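Local coordinates for structural protein VP1 (Trichodysplasia spinulosa-associated polyomavirus, PDB 4U60) that forms the five-subunit building block of the viral coat and binds sialylated glycolipid sugars such as the GM1 oligosaccharide, at residues S21-E26 with T88-V93; V100-L105 with L217-T222; Q178-T181 with A185-V188. All blocks are in the same frame, centred on the assembly; numbering follows the deposited sequence.

The three contacts follow one principle, a side chain reaching from one element of the jelly-roll subunit to cover another, yet their chemistry shifts with place. Interaction 1, partly buried, joins strands 12-29 and 86-99, which flank strand 260-279 in the large sheet, and is chiefly a methyl group over an indole. Interaction 2 is wholly buried and purely apolar; it packs a 3-10 turn on strand 216-220 where a neighbouring subunit extends the sheet. Interaction 3, also partly buried, ties residues 178-181, on and after strand 177-179, to the following loop and mixes apolar with polar partners around one phenyl ring. The centres lie 25 to 26 Å apart, and no two contacts touch.

Interaction 1 (S21-E26 with T88-V93); sequences SITTIE and TMWEAV
With chi1 at -162°, Thr23 turns OG1 anti to its backbone N and leaves CG2 between that N and the carbonyl carbon, pointing at Trp90, whose CG stands anti to its own carbonyl carbon (chi1 -71°). The indole is thereby carried off strand 86-99 toward strand 12-29, and the two side chains cross at about a right angle. Thr23 CG2 lies over one face of the benzo ring, 3.7 Å from its centroid and 18° off the ring normal, a CH-pi contact whose nearest carbon is Trp90 CZ3, 3.5 Å from Thr23 CG2. The backbone adds to it: Ser21 O approaches Trp90 CZ3 obliquely at 3.6 Å.

No hydrogen bond joins the two segments. Both are paired instead with strand 260-279, Thr23 with Leu273 and Met89 with Arg276, so in this jelly-roll sheet they are next-but-one neighbours and Trp90 spans the strand between them. Its NE1 is spent on Pro76 O, while Leu75 and Leu78 also pack on the ring. The polar edge of the indole is thus satisfied by a loop, and what it offers strand 12-29 is a carbon surface, held by dispersion and weak C-H donation to the pi cloud.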
loop_
_atom_site.group_PDB
_atom_site.type_symbol
_atom_site.label_atom_id
_atom_site.label_comp_id
_atom_site.label_asym_id
_atom_site.label_seq_id
_atom_site.Cartn_x
_atom_site.Cartn_y
_atom_site.Cartn_z
ATOM N N SER C 21 -31.355 4.932 -28.116
ATOM C CA SER C 21 -30.130 5.774 -28.058
ATOM C C SER C 21 -28.951 5.177 -27.282
ATOM O O SER C 21 -27.832 5.682 -27.391
ATOM C CB SER C 21 -30.433 7.155 -27.471
ATOM O OG SER C 21 -30.928 7.057 -26.149
ATOM N N ILE C 22 -29.195 4.130 -26.499
ATOM C CA ILE C 22 -28.145 3.456 -25.727
ATOM C C ILE C 22 -27.997 2.025 -26.214
ATOM O O ILE C 22 -28.952 1.417 -26.683
ATOM C CB ILE C 22 -28.499 3.422 -24.223
ATOM C CG1 ILE C 22 -28.763 4.840 -23.691
ATOM C CG2 ILE C 22 -27.416 2.744 -23.413
ATOM C CD1 ILE C 22 -27.542 5.725 -23.672
ATOM N N THR C 23 -26.788 1.485 -26.089
ATOM C CA THR C 23 -26.557 0.090 -26.366
ATOM C C THR C 23 -25.381 -0.347 -25.510
ATOM O O THR C 23 -24.625 0.478 -25.017
ATOM C CB THR C 23 -26.288 -0.177 -27.868
ATOM O OG1 THR C 23 -26.485 -1.571 -28.143
ATOM C CG2 THR C 23 -24.873 0.237 -28.295
ATOM N N THR C 24 -25.245 -1.646 -25.320
ATOM C CA THR C 24 -24.142 -2.176 -24.547
ATOM C C THR C 24 -23.461 -3.251 -25.361
ATOM O O THR C 24 -24.105 -3.960 -26.151
ATOM C CB THR C 24 -24.607 -2.764 -23.211
ATOM O OG1 THR C 24 -25.472 -3.866 -23.469
ATOM C CG2 THR C 24 -25.355 -1.729 -22.390
ATOM N N ILE C 25 -22.155 -3.361 -25.169
ATOM C CA ILE C 25 -21.360 -4.378 -25.817
ATOM C C ILE C 25 -20.671 -5.158 -24.707
ATOM O O ILE C 25 -20.030 -4.574 -23.829
ATOM C CB ILE C 25 -20.284 -3.741 -26.728
ATOM C CG1 ILE C 25 -20.941 -3.068 -27.935
ATOM C CG2 ILE C 25 -19.228 -4.769 -27.155
ATOM C CD1 ILE C 25 -21.653 -4.013 -28.876
ATOM N N GLU C 26 -20.791 -6.470 -24.769
ATOM C CA GLU C 26 -20.146 -7.339 -23.820
ATOM C C GLU C 26 -19.225 -8.273 -24.589
ATOM O O GLU C 26 -19.595 -8.819 -25.628
ATOM C CB GLU C 26 -21.236 -8.102 -23.076
ATOM C CG GLU C 26 -20.759 -9.001 -21.982
ATOM C CD GLU C 26 -21.925 -9.688 -21.297
ATOM O OE1 GLU C 26 -22.060 -9.544 -20.071
ATOM O OE2 GLU C 26 -22.725 -10.367 -21.974
ATOM N N THR C 88 -24.472 10.580 -36.856
ATOM C CA THR C 88 -24.527 10.020 -35.514
ATOM C C THR C 88 -23.355 9.076 -35.348
ATOM O O THR C 88 -23.010 8.342 -36.274
ATOM C CB THR C 88 -25.844 9.261 -35.273
ATOM O OG1 THR C 88 -26.952 10.059 -35.723
ATOM C CG2 THR C 88 -25.996 8.916 -33.777
ATOM N N MET C 89 -22.739 9.116 -34.169
ATOM C CA MET C 89 -21.680 8.189 -33.804
ATOM C C MET C 89 -21.994 7.588 -32.436
ATOM O O MET C 89 -22.649 8.227 -31.618
ATOM C CB MET C 89 -20.340 8.911 -33.725
ATOM C CG MET C 89 -19.907 9.544 -35.029
ATOM S SD MET C 89 -18.243 10.239 -34.921
ATOM C CE MET C 89 -17.259 8.755 -35.011
ATOM N N TRP C 90 -21.534 6.364 -32.216
ATOM C CA TRP C 90 -21.585 5.742 -30.888
ATOM C C TRP C 90 -20.465 6.326 -30.056
ATOM O O TRP C 90 -19.320 6.399 -30.501
ATOM C CB TRP C 90 -21.432 4.224 -30.962
ATOM C CG TRP C 90 -22.627 3.545 -31.536
ATOM C CD1 TRP C 90 -22.729 2.947 -32.753
ATOM C CD2 TRP C 90 -23.913 3.419 -30.917
ATOM N NE1 TRP C 90 -24.007 2.440 -32.931
ATOM C CE2 TRP C 90 -24.744 2.720 -31.810
ATOM C CE3 TRP C 90 -24.432 3.815 -29.678
ATOM C CZ2 TRP C 90 -26.079 2.405 -31.509
ATOM C CZ3 TRP C 90 -25.746 3.503 -29.378
ATOM C CH2 TRP C 90 -26.559 2.811 -30.293
ATOM N N GLU C 91 -20.812 6.753 -28.845
ATOM C CA GLU C 91 -19.851 7.313 -27.900
ATOM C C GLU C 91 -19.757 6.349 -26.721
ATOM O O GLU C 91 -20.765 6.031 -26.121
ATOM C CB GLU C 91 -20.381 8.654 -27.422
ATOM C CG GLU C 91 -19.528 9.374 -26.399
ATOM C CD GLU C 91 -20.196 10.625 -25.876
ATOM O OE1 GLU C 91 -21.348 10.912 -26.280
ATOM O OE2 GLU C 91 -19.567 11.336 -25.057
ATOM N N ALA C 92 -18.548 5.876 -26.424
ATOM C CA ALA C 92 -18.333 4.970 -25.296
ATOM C C ALA C 92 -18.322 5.788 -24.005
ATOM O O ALA C 92 -17.508 6.664 -23.838
ATOM C CB ALA C 92 -17.019 4.226 -25.465
ATOM N N VAL C 93 -19.257 5.486 -23.109
ATOM C CA VAL C 93 -19.491 6.283 -21.907
ATOM C C VAL C 93 -18.740 5.703 -20.698
ATOM O O VAL C 93 -18.184 6.438 -19.905
ATOM C CB VAL C 93 -20.989 6.295 -21.560
ATOM C CG1 VAL C 93 -21.246 7.058 -20.267
ATOM C CG2 VAL C 93 -21.810 6.883 -22.704
#

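Interaction 2 (V100-L105 with L217-T222); sequences VGVSSL and LQFTNT
Val102 rests against the ring of Phe219 where a 3-10 turn, residues 102-105, meets strand 216-220 of the jelly roll. The two side chains meet at a slant, and the valine reaches the ring neither squarely over its face nor at its edge. Val102 CB is the closest atom, 3.7 Å from Phe219 CD1, and Val102 CG1 follows, 3.8 Å from Phe219 CD1, so the touch falls on the neighbouring ring atoms CD1 and CE1. Phe219 adopts chi1 57°, which places CG between the backbone N and the carbonyl carbon and directs the phenyl toward Val102.

The same valine also serves the start of the strand: its CG1, anti to the backbone N, comes within 4.0 Å of Leu217 CB. One turn residue thus touches two residues of the strand, Leu217 and Phe219, whose side chains both leave the backbone toward the turn. Beyond it, Leu105 and Leu217 cross at roughly a right angle; Leu105 CD1 and Leu217 CD1 are 3.4 Å apart, closer than usual van der Waals contact. Val250 on strand 241-254 packs against both leucines, tying this buried patch to the main sheet.

All four touching residues are apolar, and no hydrogen bond crosses between the segments. The neighbouring subunit closes the site: Leu217 to Thr220 pair antiparallel with one of its strands, Tyr207 of that subunit packs on Val102, and Ser103 OG has two carbonyl acceptors on that subunit, Val188 O and Trp191 O, for its one proton. The contact is therefore part of the seam between two subunits of the pentamer. The turn itself is held by Gly101 O, which receives Ser104 N at 2.9 Å and Ser104 OG at 2.6 Å, the hydroxyl coming in at a C=O...donor angle of 160°.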
loop_
_atom_site.group_PDB
_atom_site.type_symbol
_atom_site.label_atom_id
_atom_site.label_comp_id
_atom_site.label_asym_id
_atom_site.label_seq_id
_atom_site.Cartn_x
_atom_site.Cartn_y
_atom_site.Cartn_z
ATOM N N VAL C 100 -10.566 -12.379 -15.318
ATOM C CA VAL C 100 -11.325 -13.610 -15.094
ATOM C C VAL C 100 -10.394 -14.707 -14.653
ATOM O O VAL C 100 -9.267 -14.780 -15.119
ATOM C CB VAL C 100 -12.032 -14.035 -16.391
ATOM C CG1 VAL C 100 -12.891 -15.277 -16.198
ATOM C CG2 VAL C 100 -12.876 -12.883 -16.909
ATOM N N GLY C 101 -10.853 -15.588 -13.774
ATOM C CA GLY C 101 -10.040 -16.732 -13.399
ATOM C C GLY C 101 -8.950 -16.472 -12.368
ATOM O O GLY C 101 -8.021 -17.265 -12.238
ATOM N N VAL C 102 -9.073 -15.390 -11.602
ATOM C CA VAL C 102 -8.080 -15.097 -10.550
ATOM C C VAL C 102 -7.928 -16.279 -9.597
ATOM O O VAL C 102 -6.826 -16.616 -9.178
ATOM C CB VAL C 102 -8.427 -13.788 -9.799
ATOM C CG1 VAL C 102 -7.518 -13.572 -8.583
ATOM C CG2 VAL C 102 -8.314 -12.598 -10.733
ATOM N N SER C 103 -9.035 -16.920 -9.265
ATOM C CA SER C 103 -9.018 -18.050 -8.344
ATOM C C SER C 103 -8.224 -19.247 -8.841
ATOM O O SER C 103 -7.822 -20.090 -8.019
ATOM C CB SER C 103 -10.441 -18.464 -7.970
ATOM O OG SER C 103 -11.097 -19.039 -9.068
ATOM N N SER C 104 -7.986 -19.339 -10.154
ATOM C CA SER C 104 -7.134 -20.410 -10.693
ATOM C C SER C 104 -5.699 -20.375 -10.177
ATOM O O SER C 104 -4.961 -21.378 -10.284
ATOM C CB SER C 104 -7.102 -20.409 -12.234
ATOM O OG SER C 104 -6.408 -19.265 -12.718
ATOM N N LEU C 105 -5.300 -19.242 -9.612
ATOM C CA LEU C 105 -3.974 -19.108 -9.053
ATOM C C LEU C 105 -3.874 -19.718 -7.661
ATOM O O LEU C 105 -2.786 -19.817 -7.107
ATOM C CB LEU C 105 -3.568 -17.626 -9.060
ATOM C CG LEU C 105 -3.566 -16.954 -10.448
ATOM C CD1 LEU C 105 -3.222 -15.482 -10.237
ATOM C CD2 LEU C 105 -2.577 -17.626 -11.381
ATOM N N LEU C 217 -4.070 -9.170 -6.857
ATOM C CA LEU C 217 -5.125 -9.108 -7.847
ATOM C C LEU C 217 -6.462 -8.935 -7.163
ATOM O O LEU C 217 -6.654 -9.390 -6.013
ATOM C CB LEU C 217 -5.133 -10.387 -8.710
ATOM C CG LEU C 217 -3.863 -10.708 -9.510
ATOM C CD1 LEU C 217 -3.811 -12.164 -9.976
ATOM C CD2 LEU C 217 -3.736 -9.812 -10.715
ATOM N N GLN C 218 -7.374 -8.253 -7.845
ATOM C CA GLN C 218 -8.744 -8.082 -7.332
ATOM C C GLN C 218 -9.737 -8.420 -8.436
ATOM O O GLN C 218 -9.410 -8.328 -9.606
ATOM C CB GLN C 218 -8.994 -6.648 -6.863
ATOM C CG GLN C 218 -8.006 -6.129 -5.847
ATOM C CD GLN C 218 -6.758 -5.524 -6.488
ATOM O OE1 GLN C 218 -6.764 -5.146 -7.674
ATOM N NE2 GLN C 218 -5.672 -5.431 -5.705
ATOM N N PHE C 219 -10.939 -8.814 -8.041
ATOM C CA PHE C 219 -12.031 -9.062 -8.961
ATOM C C PHE C 219 -13.368 -8.707 -8.323
ATOM O O PHE C 219 -13.664 -9.077 -7.197
ATOM C CB PHE C 219 -12.004 -10.503 -9.504
ATOM C CG PHE C 219 -12.054 -11.572 -8.462
ATOM C CD1 PHE C 219 -10.895 -11.966 -7.789
ATOM C CD2 PHE C 219 -13.238 -12.241 -8.164
ATOM C CE1 PHE C 219 -10.942 -12.964 -6.815
ATOM C CE2 PHE C 219 -13.276 -13.234 -7.206
ATOM C CZ PHE C 219 -12.127 -13.594 -6.538
ATOM N N THR C 220 -14.182 -7.968 -9.058
ATOM C CA THR C 220 -15.505 -7.601 -8.584
ATOM C C THR C 220 -16.375 -7.213 -9.774
ATOM O O THR C 220 -15.861 -6.760 -10.797
ATOM C CB THR C 220 -15.456 -6.429 -7.559
ATOM O OG1 THR C 220 -16.765 -6.124 -7.066
ATOM C CG2 THR C 220 -14.865 -5.141 -8.177
ATOM N N ASN C 221 -17.685 -7.369 -9.626
ATOM C CA ASN C 221 -18.626 -6.889 -10.650
ATOM C C ASN C 221 -19.287 -5.557 -10.311
ATOM O O ASN C 221 -20.354 -5.229 -10.846
ATOM C CB ASN C 221 -19.676 -7.961 -10.963
ATOM C CG ASN C 221 -20.563 -8.293 -9.780
ATOM O OD1 ASN C 221 -20.241 -7.995 -8.619
ATOM N ND2 ASN C 221 -21.691 -8.923 -10.060
ATOM N N THR C 222 -18.651 -4.759 -9.449
ATOM C CA THR C 222 -19.303 -3.584 -8.905
ATOM C C THR C 222 -18.627 -2.272 -9.273
ATOM O O THR C 222 -19.077 -1.251 -8.798
ATOM C CB THR C 222 -19.340 -3.670 -7.364
ATOM O OG1 THR C 222 -17.991 -3.699 -6.854
ATOM C CG2 THR C 222 -20.116 -4.908 -6.933
#

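Interaction 3 (Q178-T181 with A185-V188); sequences QKLT and AFPV
The loop that follows strand 177-179, one of the two outer strands within this chain of a small three-stranded antiparallel sheet in this jelly-roll protein, folds back on itself so that Phe186 packs against Gln178 to Thr181. The phenyl ring is the centrepiece, and four successive residues touch it with different chemistry. Leu180 lies along it, the two side chains sliding past each other in opposite directions: Leu180 CD1 touches Phe186 CD1 at 3.6 Å, while Leu180 CA sits above one face, offset toward the rim. Its CG is anti to the backbone N (chi1 -179°), which lets the leucine branch run beside the ring.

At the edge lies the bent chain of Gln178, with CG in the ring plane and its amide carbon CD 3.8 Å from Phe186 CE2. Gln178 crosses the phenyl at about a right angle, with amide and ring planes 84° apart. Lys179 O comes close as well, 3.2 Å from Phe186 CZ, approaching obliquely from above the plane. Thr181 adds a further contact, its N 3.8 Å from Phe186 CE1.

Outside the two segments, Trp191 meets the phenyl edge-to-face, and Leu142 of strand 141-144 together with Val160 packs on it too, so Phe186 links the loop to the body of the small sheet. No hydrogen bond crosses this contact. The glutamine amide is instead fixed by its own neighbour: Lys179 N donates to a lone pair of Gln178 OE1 in the carbonyl plane, at 2.8 Å and with an N-H...O angle of 160°.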
loop_
_atom_site.group_PDB
_atom_site.type_symbol
_atom_site.label_atom_id
_atom_site.label_comp_id
_atom_site.label_asym_id
_atom_site.label_seq_id
_atom_site.Cartn_x
_atom_site.Cartn_y
_atom_site.Cartn_z
ATOM N N GLN C 178 3.111 2.546 -34.666
ATOM C CA GLN C 178 2.239 1.527 -35.260
ATOM C C GLN C 178 0.852 1.728 -34.684
ATOM O O GLN C 178 0.644 2.607 -33.851
ATOM C CB GLN C 178 2.735 0.101 -34.971
ATOM C CG GLN C 178 3.366 -0.622 -36.159
ATOM C CD GLN C 178 2.323 -1.097 -37.159
ATOM O OE1 GLN C 178 1.142 -0.737 -37.076
ATOM N NE2 GLN C 178 2.752 -1.930 -38.110
ATOM N N LYS C 179 -0.079 0.911 -35.149
ATOM C CA LYS C 179 -1.425 0.843 -34.590
ATOM C C LYS C 179 -1.731 -0.606 -34.292
ATOM O O LYS C 179 -1.357 -1.488 -35.053
ATOM C CB LYS C 179 -2.455 1.371 -35.585
ATOM C CG LYS C 179 -2.298 2.855 -35.858
ATOM C CD LYS C 179 -3.417 3.414 -36.696
ATOM C CE LYS C 179 -3.235 4.907 -36.883
ATOM N NZ LYS C 179 -4.286 5.443 -37.770
ATOM N N LEU C 180 -2.415 -0.839 -33.185
ATOM C CA LEU C 180 -2.752 -2.184 -32.741
ATOM C C LEU C 180 -3.945 -2.705 -33.534
ATOM O O LEU C 180 -5.106 -2.513 -33.156
ATOM C CB LEU C 180 -3.039 -2.186 -31.247
ATOM C CG LEU C 180 -3.399 -3.520 -30.568
ATOM C CD1 LEU C 180 -2.447 -4.633 -30.972
ATOM C CD2 LEU C 180 -3.453 -3.366 -29.055
ATOM N N THR C 181 -3.634 -3.371 -34.645
ATOM C CA THR C 181 -4.634 -3.855 -35.601
ATOM C C THR C 181 -4.717 -5.374 -35.731
ATOM O O THR C 181 -5.460 -5.878 -36.579
ATOM C CB THR C 181 -4.333 -3.261 -36.979
ATOM O OG1 THR C 181 -2.988 -3.593 -37.341
ATOM C CG2 THR C 181 -4.499 -1.733 -36.964
ATOM N N ALA C 185 -0.142 -10.478 -31.859
ATOM C CA ALA C 185 0.937 -10.225 -32.829
ATOM C C ALA C 185 1.916 -9.087 -32.483
ATOM O O ALA C 185 3.048 -9.086 -32.959
ATOM C CB ALA C 185 0.327 -9.938 -34.179
ATOM N N PHE C 186 1.484 -8.123 -31.685
ATOM C CA PHE C 186 2.319 -6.990 -31.292
ATOM C C PHE C 186 2.927 -7.241 -29.909
ATOM O O PHE C 186 2.193 -7.274 -28.909
ATOM C CB PHE C 186 1.457 -5.717 -31.249
ATOM C CG PHE C 186 1.079 -5.180 -32.597
ATOM C CD1 PHE C 186 0.036 -5.736 -33.327
ATOM C CD2 PHE C 186 1.778 -4.112 -33.151
ATOM C CE1 PHE C 186 -0.306 -5.218 -34.578
ATOM C CE2 PHE C 186 1.429 -3.600 -34.386
ATOM C CZ PHE C 186 0.398 -4.159 -35.108
ATOM N N PRO C 187 4.260 -7.456 -29.847
ATOM C CA PRO C 187 4.837 -7.779 -28.530
ATOM C C PRO C 187 4.732 -6.646 -27.540
ATOM O O PRO C 187 4.996 -5.477 -27.857
ATOM C CB PRO C 187 6.306 -8.061 -28.848
ATOM C CG PRO C 187 6.297 -8.520 -30.271
ATOM C CD PRO C 187 5.248 -7.643 -30.921
ATOM N N VAL C 188 4.386 -6.993 -26.309
ATOM C CA VAL C 188 4.285 -5.926 -25.300
ATOM C C VAL C 188 5.661 -5.410 -24.918
ATOM O O VAL C 188 5.787 -4.225 -24.567
ATOM C CB VAL C 188 3.430 -6.256 -24.058
ATOM C CG1 VAL C 188 2.046 -6.739 -24.481
ATOM C CG2 VAL C 188 4.141 -7.225 -23.100
#